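Side-chain contacts in probable glutamine-binding lipoprotein GlnH (GLNBP) (Mycobacterium tuberculosis, PDB 6H20), which binds aspartate and related amino acids, including glutamate and asparagine, and appears to regulate protein kinase G activity and thereby glutamate metabolism: residues F64-P69 / E73-D78; T265-W270 / G275-P280; T108-Q111 / I117-K120. All coordinates share one frame; numbering follows the deposited sequence.

Interaction 1. Residues F64-P69 / E73-D78; sequences FSFRDP and EITGFD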
loop_
_atom_site.group_PDB
_atom_site.type_symbol
_atom_site.label_atom_id
_atom_site.label_comp_id
_atom_site.label_asym_id
_atom_site.label_seq_id
_atom_site.Cartn_x
_atom_site.Cartn_y
_atom_site.Cartn_z
ATOM N N PHE A 64 -2.303 8.728 -0.966
ATOM C CA PHE A 64 -1.547 7.726 -1.710
ATOM C C PHE A 64 -1.995 7.581 -3.150
ATOM O O PHE A 64 -1.166 7.674 -4.057
ATOM C CB PHE A 64 -1.588 6.381 -0.964
ATOM C CG PHE A 64 -0.676 6.368 0.217
ATOM C CD1 PHE A 64 0.662 6.029 0.061
ATOM C CD2 PHE A 64 -1.114 6.807 1.452
ATOM C CE1 PHE A 64 1.525 6.077 1.120
ATOM C CE2 PHE A 64 -0.252 6.872 2.532
ATOM C CZ PHE A 64 1.085 6.494 2.360
ATOM N N SER A 65 -3.283 7.355 -3.388
ATOM C CA SER A 65 -3.816 7.370 -4.749
ATOM C C SER A 65 -5.294 7.702 -4.606
ATOM O O SER A 65 -6.058 6.916 -4.036
ATOM C CB SER A 65 -3.578 6.045 -5.488
ATOM O OG SER A 65 -4.105 4.918 -4.808
ATOM N N PHE A 66 -5.658 8.905 -5.030
ATOM C CA PHE A 66 -7.005 9.427 -4.846
ATOM C C PHE A 66 -7.219 10.499 -5.902
ATOM O O PHE A 66 -6.265 10.997 -6.500
ATOM C CB PHE A 66 -7.186 9.994 -3.428
ATOM C CG PHE A 66 -6.382 11.240 -3.157
ATOM C CD1 PHE A 66 -5.039 11.153 -2.801
ATOM C CD2 PHE A 66 -6.963 12.495 -3.272
ATOM C CE1 PHE A 66 -4.291 12.298 -2.547
ATOM C CE2 PHE A 66 -6.219 13.644 -3.020
ATOM C CZ PHE A 66 -4.884 13.549 -2.662
ATOM N N ARG A 67 -8.483 10.843 -6.146
ATOM C CA ARG A 67 -8.783 11.926 -7.079
ATOM C C ARG A 67 -8.864 13.241 -6.312
ATOM O O ARG A 67 -9.683 13.383 -5.398
ATOM C CB ARG A 67 -10.067 11.677 -7.873
ATOM C CG ARG A 67 -10.289 12.735 -8.947
ATOM C CD ARG A 67 -11.502 12.461 -9.836
ATOM N NE ARG A 67 -11.610 11.068 -10.257
ATOM C CZ ARG A 67 -10.908 10.523 -11.247
ATOM N NH1 ARG A 67 -10.020 11.242 -11.922
ATOM N NH2 ARG A 67 -11.089 9.246 -11.549
ATOM N N ASP A 68 -8.009 14.189 -6.674
ATOM C CA ASP A 68 -8.049 15.504 -6.044
ATOM C C ASP A 68 -9.379 16.166 -6.377
ATOM O O ASP A 68 -9.726 16.285 -7.558
ATOM C CB ASP A 68 -6.893 16.348 -6.585
ATOM C CG ASP A 68 -6.771 17.694 -5.893
ATOM O OD1 ASP A 68 -7.673 18.546 -6.059
ATOM O OD2 ASP A 68 -5.766 17.904 -5.182
ATOM N N PRO A 69 -10.155 16.598 -5.381
ATOM C CA PRO A 69 -11.479 17.165 -5.682
ATOM C C PRO A 69 -11.432 18.501 -6.403
ATOM O O PRO A 69 -12.458 18.917 -6.955
ATOM C CB PRO A 69 -12.137 17.292 -4.300
ATOM C CG PRO A 69 -11.002 17.377 -3.343
ATOM C CD PRO A 69 -9.883 16.546 -3.934
ATOM N N GLU A 73 -7.392 15.430 -10.799
ATOM C CA GLU A 73 -6.319 14.529 -11.197
ATOM C C GLU A 73 -6.111 13.448 -10.143
ATOM O O GLU A 73 -6.312 13.677 -8.948
ATOM C CB GLU A 73 -5.014 15.311 -11.383
ATOM C CG GLU A 73 -5.094 16.390 -12.460
ATOM C CD GLU A 73 -3.784 17.146 -12.658
ATOM O OE1 GLU A 73 -2.730 16.664 -12.195
ATOM O OE2 GLU A 73 -3.816 18.229 -13.283
ATOM N N ILE A 74 -5.706 12.261 -10.599
ATOM C CA ILE A 74 -5.274 11.219 -9.674
ATOM C C ILE A 74 -3.922 11.621 -9.124
ATOM O O ILE A 74 -3.019 11.997 -9.881
ATOM C CB ILE A 74 -5.174 9.866 -10.390
ATOM C CG1 ILE A 74 -6.417 9.615 -11.230
ATOM C CG2 ILE A 74 -4.866 8.735 -9.403
ATOM C CD1 ILE A 74 -6.140 9.921 -12.706
ATOM N N THR A 75 -3.773 11.545 -7.807
ATOM C CA THR A 75 -2.577 12.060 -7.168
ATOM C C THR A 75 -2.354 11.312 -5.863
ATOM O O THR A 75 -3.165 10.475 -5.452
ATOM C CB THR A 75 -2.672 13.581 -6.988
ATOM O OG1 THR A 75 -1.387 14.111 -6.634
ATOM C CG2 THR A 75 -3.704 13.945 -5.926
ATOM N N GLY A 76 -1.242 11.623 -5.211
ATOM C CA GLY A 76 -0.861 10.969 -3.977
ATOM C C GLY A 76 0.577 10.485 -4.019
ATOM O O GLY A 76 1.250 10.518 -5.048
ATOM N N PHE A 77 1.029 10.004 -2.853
ATOM C CA PHE A 77 2.405 9.506 -2.715
ATOM C C PHE A 77 2.693 8.364 -3.685
ATOM O O PHE A 77 3.751 8.339 -4.329
ATOM C CB PHE A 77 2.633 9.056 -1.268
ATOM C CG PHE A 77 4.056 8.676 -0.945
ATOM C CD1 PHE A 77 4.467 7.364 -1.058
ATOM C CD2 PHE A 77 4.957 9.629 -0.493
ATOM C CE1 PHE A 77 5.768 7.000 -0.744
ATOM C CE2 PHE A 77 6.270 9.270 -0.182
ATOM C CZ PHE A 77 6.657 7.942 -0.313
ATOM N N ASP A 78 1.773 7.393 -3.791
ATOM C CA ASP A 78 1.991 6.257 -4.687
ATOM C C ASP A 78 1.978 6.690 -6.152
ATOM O O ASP A 78 2.774 6.188 -6.959
ATOM C CB ASP A 78 0.939 5.174 -4.450
ATOM C CG ASP A 78 1.275 4.253 -3.288
ATOM O OD1 ASP A 78 2.456 4.172 -2.879
ATOM O OD2 ASP A 78 0.342 3.562 -2.830
HETATM O O HOH W 1 -2.429 3.555 -2.863
#
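Phe66 and Thr75 form the hydrogen-bonded pair of a short antiparallel beta hairpin, strands 66-67 and 74-75, which leads directly into helix 77-90. Backbone bonds hold it together: Phe66 N donates to Thr75 O (3.0 Å), Thr75 N answers to Phe66 O (2.9 Å), and Asp68 N donates to Glu73 O near the turn (2.9 Å). Past Gly76, the N-cap of the helix, Asp78 N adds a weak bond to Phe64 O.

The apolar contacts fall into two groups. On the hairpin, Phe66 CG sits between its backbone N and carbonyl carbon (chi1 68°), which brings the ring beside Thr75, whose CG2 makes a CH-pi contact over one face, 3.9 Å from the ring centroid. At the helix start, Phe64 CD1 packs on Phe77 CB at 3.8 Å, the two ring planes inclined at 63°.

Polar side chains finish the contact. Asp78 OD2 accepts from Thr121 N, of a pocket residue, and OD1 is hydrogen-bonded to Tyr138 OH, consistent with a second-shell role. Ser65 OG, itself bonded to Asp58 O, is joined to Asp78 by one water that donates to Ser65 OG at 2.9 Å and to Asp78 OD2 at 2.8 Å.

Interaction 2. Residues T265-W270 / G275-P280; sequences TLYRKW and GPAPAP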
loop_
_atom_site.group_PDB
_atom_site.type_symbol
_atom_site.label_atom_id
_atom_site.label_comp_id
_atom_site.label_asym_id
_atom_site.label_seq_id
_atom_site.Cartn_x
_atom_site.Cartn_y
_atom_site.Cartn_z
ATOM N N THR A 265 11.254 14.909 -0.592
ATOM C CA THR A 265 10.273 15.871 -1.080
ATOM C C THR A 265 8.878 15.260 -1.112
ATOM O O THR A 265 7.896 15.902 -0.711
ATOM C CB THR A 265 10.703 16.357 -2.466
ATOM O OG1 THR A 265 11.909 17.131 -2.344
ATOM C CG2 THR A 265 9.620 17.198 -3.123
ATOM N N LEU A 266 8.776 14.004 -1.556
ATOM C CA LEU A 266 7.476 13.346 -1.623
ATOM C C LEU A 266 6.909 13.070 -0.239
ATOM O O LEU A 266 5.697 13.204 -0.032
ATOM C CB LEU A 266 7.580 12.053 -2.435
ATOM C CG LEU A 266 7.909 12.252 -3.914
ATOM C CD1 LEU A 266 7.965 10.895 -4.610
ATOM C CD2 LEU A 266 6.888 13.163 -4.585
ATOM N N TYR A 267 7.753 12.664 0.715
ATOM C CA TYR A 267 7.279 12.487 2.084
ATOM C C TYR A 267 6.748 13.799 2.641
ATOM O O TYR A 267 5.670 13.839 3.245
ATOM C CB TYR A 267 8.402 11.957 2.985
ATOM C CG TYR A 267 7.895 11.388 4.305
ATOM C CD1 TYR A 267 7.595 12.214 5.390
ATOM C CD2 TYR A 267 7.702 10.026 4.452
ATOM C CE1 TYR A 267 7.119 11.681 6.591
ATOM C CE2 TYR A 267 7.233 9.489 5.634
ATOM C CZ TYR A 267 6.943 10.311 6.695
ATOM O OH TYR A 267 6.477 9.740 7.860
ATOM N N ARG A 268 7.499 14.883 2.456
ATOM C CA ARG A 268 7.046 16.172 2.964
ATOM C C ARG A 268 5.781 16.637 2.251
ATOM O O ARG A 268 4.940 17.312 2.852
ATOM C CB ARG A 268 8.173 17.200 2.858
ATOM C CG ARG A 268 9.360 16.888 3.769
ATOM C CD ARG A 268 10.399 18.017 3.812
ATOM N NE ARG A 268 10.689 18.564 2.490
ATOM C CZ ARG A 268 10.147 19.677 2.007
ATOM N NH1 ARG A 268 9.284 20.367 2.745
ATOM N NH2 ARG A 268 10.461 20.097 0.788
ATOM N N LYS A 269 5.612 16.261 0.983
ATOM C CA LYS A 269 4.428 16.672 0.237
ATOM C C LYS A 269 3.172 15.988 0.765
ATOM O O LYS A 269 2.106 16.612 0.843
ATOM C CB LYS A 269 4.641 16.348 -1.242
ATOM C CG LYS A 269 3.493 16.673 -2.182
ATOM C CD LYS A 269 3.939 16.408 -3.620
ATOM C CE LYS A 269 2.812 16.558 -4.626
ATOM N NZ LYS A 269 3.260 16.034 -5.955
ATOM N N TRP A 270 3.283 14.726 1.180
ATOM C CA TRP A 270 2.117 13.890 1.436
ATOM C C TRP A 270 1.937 13.445 2.880
ATOM O O TRP A 270 0.796 13.236 3.298
ATOM C CB TRP A 270 2.160 12.636 0.538
ATOM C CG TRP A 270 1.963 12.977 -0.909
ATOM C CD1 TRP A 270 2.885 12.862 -1.925
ATOM C CD2 TRP A 270 0.790 13.539 -1.497
ATOM N NE1 TRP A 270 2.339 13.299 -3.109
ATOM C CE2 TRP A 270 1.053 13.717 -2.874
ATOM C CE3 TRP A 270 -0.475 13.890 -0.997
ATOM C CZ2 TRP A 270 0.109 14.246 -3.750
ATOM C CZ3 TRP A 270 -1.408 14.418 -1.870
ATOM C CH2 TRP A 270 -1.117 14.581 -3.235
ATOM N N GLY A 275 4.594 12.865 11.156
ATOM C CA GLY A 275 5.758 13.332 11.863
ATOM C C GLY A 275 6.810 13.760 10.870
ATOM O O GLY A 275 6.619 13.655 9.653
ATOM N N PRO A 276 7.945 14.247 11.364
ATOM C CA PRO A 276 9.022 14.650 10.458
ATOM C C PRO A 276 9.520 13.453 9.663
ATOM O O PRO A 276 9.433 12.305 10.105
ATOM C CB PRO A 276 10.105 15.184 11.404
ATOM C CG PRO A 276 9.398 15.441 12.706
ATOM C CD PRO A 276 8.318 14.409 12.776
ATOM N N ALA A 277 10.035 13.736 8.476
ATOM C CA ALA A 277 10.430 12.672 7.566
ATOM C C ALA A 277 11.550 11.842 8.186
ATOM O O ALA A 277 12.508 12.410 8.727
ATOM C CB ALA A 277 10.909 13.281 6.249
ATOM N N PRO A 278 11.459 10.519 8.158
ATOM C CA PRO A 278 12.595 9.684 8.542
ATOM C C PRO A 278 13.548 9.606 7.357
ATOM O O PRO A 278 13.292 10.165 6.291
ATOM C CB PRO A 278 11.941 8.328 8.791
ATOM C CG PRO A 278 10.842 8.279 7.755
ATOM C CD PRO A 278 10.331 9.715 7.653
ATOM N N ALA A 279 14.667 8.923 7.564
ATOM C CA ALA A 279 15.481 8.538 6.429
ATOM C C ALA A 279 14.659 7.595 5.554
ATOM O O ALA A 279 13.787 6.881 6.058
ATOM C CB ALA A 279 16.730 7.804 6.903
ATOM N N PRO A 280 14.894 7.582 4.243
ATOM C CA PRO A 280 14.209 6.602 3.404
ATOM C C PRO A 280 14.557 5.205 3.857
ATOM O O PRO A 280 15.646 4.963 4.416
ATOM C CB PRO A 280 14.767 6.887 1.999
ATOM C CG PRO A 280 15.413 8.210 2.066
ATOM C CD PRO A 280 15.823 8.434 3.486
#
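The phenol ring of Tyr267 has Pro278 CD over one face, 3.6 Å above the plane and displaced toward the rim. It is a CH-pi contact, with the methylene 20° off the ring normal, and the two side chains cross at about a right angle. Gly275 O lies at the ring edge, in plane, 3.7 Å from Tyr267 CE1. Ala277 CB comes in obliquely and reaches Tyr267 CD1 at 3.6 Å.

Here the last helix of the solute-binding fold, 262-270, is followed by an extended, proline-rich tail that turns back along it. Tyr267 meets the tail because its CG stands anti to the backbone N (chi1 -164°), which carries the ring out from the helix to the chain at 275-278. Gly275 adopts a positive phi, a conformation suited to glycine, just before Pro276. No hydrogen bond joins the two segments. The far side of the helix is tied to helix 77-90, with Lys269 NZ in a salt bridge and Trp270 NE1 in a hydrogen bond to Asp80 OD2. Trp263, one helical turn earlier than Tyr267, extends the surface: its ring meets that of Tyr267 at about 30° between planes, and Pro278 and Pro280 both rest on it.

Interaction 3. Residues T108-Q111 / I117-K120; sequences TALQ and IVVK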
loop_
_atom_site.group_PDB
_atom_site.type_symbol
_atom_site.label_atom_id
_atom_site.label_comp_id
_atom_site.label_asym_id
_atom_site.label_seq_id
_atom_site.Cartn_x
_atom_site.Cartn_y
_atom_site.Cartn_z
ATOM N N THR A 108 -3.506 -10.473 -8.994
ATOM C CA THR A 108 -4.025 -11.018 -10.245
ATOM C C THR A 108 -3.645 -10.151 -11.438
ATOM O O THR A 108 -3.279 -10.672 -12.494
ATOM C CB THR A 108 -5.544 -11.185 -10.163
ATOM O OG1 THR A 108 -5.855 -12.137 -9.143
ATOM C CG2 THR A 108 -6.086 -11.695 -11.485
ATOM N N ALA A 109 -3.717 -8.827 -11.298
ATOM C CA ALA A 109 -3.359 -7.974 -12.428
ATOM C C ALA A 109 -1.907 -8.166 -12.826
ATOM O O ALA A 109 -1.576 -8.104 -14.013
ATOM C CB ALA A 109 -3.638 -6.512 -12.098
ATOM N N LEU A 110 -1.030 -8.403 -11.851
ATOM C CA LEU A 110 0.371 -8.653 -12.168
ATOM C C LEU A 110 0.550 -10.015 -12.827
ATOM O O LEU A 110 1.289 -10.142 -13.813
ATOM C CB LEU A 110 1.202 -8.520 -10.894
ATOM C CG LEU A 110 1.312 -7.089 -10.373
ATOM C CD1 LEU A 110 1.856 -7.075 -8.949
ATOM C CD2 LEU A 110 2.190 -6.279 -11.301
ATOM N N GLN A 111 -0.127 -11.039 -12.298
ATOM C CA GLN A 111 -0.036 -12.378 -12.876
ATOM C C GLN A 111 -0.512 -12.392 -14.324
ATOM O O GLN A 111 0.062 -13.098 -15.171
ATOM C CB GLN A 111 -0.881 -13.340 -12.044
ATOM C CG GLN A 111 -0.261 -13.735 -10.715
ATOM C CD GLN A 111 -1.149 -14.682 -9.936
ATOM O OE1 GLN A 111 -2.337 -14.420 -9.752
ATOM N NE2 GLN A 111 -0.582 -15.793 -9.478
ATOM N N ILE A 117 3.333 -2.243 -13.429
ATOM C CA ILE A 117 3.656 -2.209 -12.010
ATOM C C ILE A 117 2.389 -1.905 -11.227
ATOM O O ILE A 117 1.437 -1.314 -11.749
ATOM C CB ILE A 117 4.749 -1.170 -11.656
ATOM C CG1 ILE A 117 4.277 0.258 -11.953
ATOM C CG2 ILE A 117 6.050 -1.485 -12.407
ATOM C CD1 ILE A 117 5.299 1.337 -11.575
ATOM N N VAL A 118 2.371 -2.345 -9.972
ATOM C CA VAL A 118 1.368 -1.923 -8.994
ATOM C C VAL A 118 2.089 -1.043 -7.986
ATOM O O VAL A 118 3.096 -1.458 -7.402
ATOM C CB VAL A 118 0.720 -3.126 -8.291
ATOM C CG1 VAL A 118 -0.097 -2.674 -7.075
ATOM C CG2 VAL A 118 -0.174 -3.904 -9.260
ATOM N N VAL A 119 1.610 0.178 -7.808
ATOM C CA VAL A 119 2.081 1.061 -6.740
ATOM C C VAL A 119 0.824 1.410 -5.960
ATOM O O VAL A 119 0.094 2.351 -6.300
ATOM C CB VAL A 119 2.802 2.312 -7.249
ATOM C CG1 VAL A 119 3.522 3.012 -6.090
ATOM C CG2 VAL A 119 3.820 1.959 -8.349
ATOM N N LYS A 120 0.517 0.585 -4.961
ATOM C CA LYS A 120 -0.733 0.714 -4.216
ATOM C C LYS A 120 -0.529 0.113 -2.842
ATOM O O LYS A 120 -1.000 -0.998 -2.560
ATOM C CB LYS A 120 -1.885 0.022 -4.957
ATOM C CG LYS A 120 -3.249 0.406 -4.367
ATOM C CD LYS A 120 -4.306 -0.639 -4.677
ATOM C CE LYS A 120 -5.674 -0.283 -4.091
ATOM N NZ LYS A 120 -5.638 0.311 -2.724
#
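Leu110 reaches from helix 106-111 to Val118 on strand 117-118, and its side chain makes nearly the whole of this small, buried contact. CB itself stands back, 5.1 Å from Val118 CG2. With CG anti to the carbonyl carbon (chi1 -70°), the chain swings toward the strand, and the first real touch is made by the branch point: Leu110 CG lies 3.7 Å from Val118 CG2. At the tip the two methyls part around that same group. CD1 meets Val118 CG2 at 3.8 Å and approaches Val118 CB more loosely. CD2 also touches Val118 CG2, at 3.9 Å, and also lies near the strand backbone, 4.2 Å from Val118 N and 4.4 Å from Ile117 C. The single valine methyl is thus seated against the fork of the leucine, the two side chains meeting at a slant. The contact is purely apolar van der Waals packing; no hydrogen bond links the segments.

Successive strand residues face opposite ways. Val118 is turned to the helix, whereas Ile117 points away and packs on Val55 and Ile239 of the two adjoining strands. The helix is also tied to one of these through its backbone, for Leu110 O accepts from Asn240 ND2.

Pocket residues lie close by. Lys120, two residues after Val118, touches the bound asparagine and forms a salt bridge with Asp58, and its carbonyl oxygen accepts from NH1 of Arg106, the ligand-binding residue at the start of the helix. Strand 96-100, helix 106-111 and strand 117-118 make a beta-alpha-beta crossover that passes over strand 53-57, which lies between the two strands and parallel to both, the sheet order expected of a type II periplasmic binding protein lobe.

Overall arrangement
Interaction 1 is the hub of the three. Its hairpin and helix start rest on Trp270 of interaction 2, with Thr75 OG1 3.3 Å from Trp270 CZ2 and Phe66 CE1 3.6 Å from Trp270 CZ3. It also meets residues 119-120 of interaction 3, where Asp78 OD2 lies 3.3 Å from Lys120 CA and Asp78 O 3.4 Å from Val119 CG1. Interactions 2 and 3 do not touch; their nearest atoms are about 9 Å apart. The bound asparagine touches Lys120 directly, while the side chains of Asp78 and Val118 lie about 7 and 8 Å from it. Interaction 2 is the more remote from the pocket: the Tyr267 side chain is about 12 Å from those of Asp209 and Thr121.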